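Long-range contact in L-hydantoinase (Arthrobacter aurescens, PDB 1GKR), which hydrolyses the ring of 5-substituted hydantoins, aryl derivatives more readily than alkyl ones, as a zinc-dependent homotetramer whose enantioselectivity varies with the substrate: residues A[226-231]-A[255-260]. Residues are numbered along the deposited sequence; the frame is centred on the assembly and turned at random.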
# COMPACT_ATOMS: atom_id res chain seq x y z
N LEU A 226 -0.39 -13.77 7.93
CA LEU A 226 -1.82 -13.63 8.15
C LEU A 226 -2.30 -14.35 9.39
O LEU A 226 -3.22 -13.88 10.08
CB LEU A 226 -2.60 -14.15 6.95
CG LEU A 226 -3.05 -13.10 5.94
CD1 LEU A 226 -1.89 -12.14 5.63
CD2 LEU A 226 -3.52 -13.81 4.67
N LEU A 227 -1.70 -15.50 9.68
CA LEU A 227 -2.10 -16.27 10.85
C LEU A 227 -1.53 -15.67 12.13
O LEU A 227 -2.18 -15.73 13.16
CB LEU A 227 -1.66 -17.73 10.75
CG LEU A 227 -2.09 -18.50 9.49
CD1 LEU A 227 -1.95 -19.99 9.74
CD2 LEU A 227 -3.51 -18.18 9.16
N GLN A 228 -0.34 -15.09 12.08
CA GLN A 228 0.20 -14.52 13.31
C GLN A 228 -0.62 -13.25 13.58
O GLN A 228 -0.96 -12.94 14.73
CB GLN A 228 1.69 -14.22 13.17
CG GLN A 228 2.03 -12.77 12.99
CD GLN A 228 1.98 -12.00 14.28
OE1 GLN A 228 1.63 -10.83 14.29
NE2 GLN A 228 2.33 -12.65 15.39
N LYS A 229 -0.95 -12.55 12.51
CA LYS A 229 -1.75 -11.33 12.60
C LYS A 229 -2.96 -11.59 13.49
O LYS A 229 -3.38 -10.72 14.25
CB LYS A 229 -2.20 -10.94 11.20
CG LYS A 229 -3.24 -9.84 11.12
CD LYS A 229 -2.69 -8.49 11.51
CE LYS A 229 -3.57 -7.36 10.98
NZ LYS A 229 -3.57 -7.28 9.48
N GLU A 230 -3.50 -12.80 13.41
CA GLU A 230 -4.67 -13.20 14.18
C GLU A 230 -4.33 -13.80 15.55
O GLU A 230 -5.09 -13.64 16.49
CB GLU A 230 -5.46 -14.21 13.37
CG GLU A 230 -6.85 -14.46 13.86
CD GLU A 230 -7.77 -13.28 13.58
OE1 GLU A 230 -7.41 -12.43 12.71
OE2 GLU A 230 -8.85 -13.22 14.23
N ALA A 231 -3.21 -14.50 15.66
CA ALA A 231 -2.83 -15.13 16.92
C ALA A 231 -2.06 -14.23 17.88
O ALA A 231 -2.19 -14.39 19.09
CB ALA A 231 -2.00 -16.38 16.63
N GLU A 255 3.89 -2.55 10.43
CA GLU A 255 2.48 -2.24 10.66
C GLU A 255 2.03 -2.64 12.05
O GLU A 255 0.84 -2.61 12.33
CB GLU A 255 1.60 -2.94 9.61
CG GLU A 255 1.73 -2.34 8.23
CD GLU A 255 0.92 -3.06 7.17
OE1 GLU A 255 0.93 -2.62 6.00
OE2 GLU A 255 0.27 -4.08 7.50
N GLY A 256 2.97 -3.03 12.91
CA GLY A 256 2.59 -3.42 14.26
C GLY A 256 2.66 -4.90 14.61
O GLY A 256 2.53 -5.27 15.78
N GLN A 257 2.86 -5.76 13.62
CA GLN A 257 2.94 -7.20 13.89
C GLN A 257 4.28 -7.60 14.51
O GLN A 257 5.34 -7.17 14.05
CB GLN A 257 2.71 -8.01 12.61
CG GLN A 257 1.33 -7.82 12.01
CD GLN A 257 1.05 -8.83 10.92
OE1 GLN A 257 0.59 -8.47 9.83
NE2 GLN A 257 1.33 -10.10 11.20
N ASP A 258 4.23 -8.41 15.57
CA ASP A 258 5.43 -8.88 16.27
C ASP A 258 6.08 -10.00 15.45
O ASP A 258 6.19 -11.13 15.91
CB ASP A 258 5.05 -9.38 17.67
CG ASP A 258 6.26 -9.61 18.56
OD1 ASP A 258 7.38 -9.31 18.10
OD2 ASP A 258 6.09 -10.08 19.72
N VAL A 259 6.50 -9.69 14.24
CA VAL A 259 7.10 -10.67 13.36
C VAL A 259 8.50 -10.21 12.98
O VAL A 259 8.74 -9.02 12.91
CB VAL A 259 6.25 -10.83 12.11
CG1 VAL A 259 4.84 -11.17 12.51
CG2 VAL A 259 6.26 -9.54 11.29
N HIS A 260 9.41 -11.14 12.75
CA HIS A 260 10.78 -10.79 12.42
C HIS A 260 11.39 -11.63 11.32
O HIS A 260 10.96 -12.75 11.06
CB HIS A 260 11.61 -10.92 13.67
CG HIS A 260 10.94 -10.32 14.85
ND1 HIS A 260 11.24 -9.05 15.30
CD2 HIS A 260 9.90 -10.76 15.59
CE1 HIS A 260 10.40 -8.73 16.27
NE2 HIS A 260 9.58 -9.75 16.47
O HOH W 1 1.74 -8.88 16.81
O HOH W 2 -0.58 -5.99 9.30
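The amide groups of Q228 and Q257 lie nearly coplanar, 16° apart, their side chains sliding past each other in opposite directions. Q257 NE2 donates to Q228 OE1 over 3.2 Å, in the carbonyl plane and on a lone pair; Q257 NE2 also donates to L225 O, on the helix that carries Q228. Q257 CG is anti to the carbonyl carbon (chi1 -63°), and the chain beyond it is extended, carrying the amide out to that helix. Q228 OE1 also accepts from a water that takes the N-H of D258, 2.8 Å from D258 N. K229 crosses Q257 at about a right angle, its CD 3.7 Å from Q257 OE1, while a second water donates to Q257 OE1 and E255 OE2. In this amidohydrolase TIM barrel the pairing joins the C-terminal end of helix 214-231 to the turn between helix 243-254 and strand 259-263. G256, with positive phi, is the C-prime residue of the Schellman motif that ends helix 243-254. CG1 of V259 rests on Q228 CG and CD. An alanine at Q228 would probably leave Q257 NE2 without one of its two acceptors, deprive the bridging water of its link to the helix and open a gap beside V259. H260 NE2 donates to D258 OD1 at 2.8 Å, the oxygen lying at the ring edge; R234 forms a salt bridge to D258 OD1.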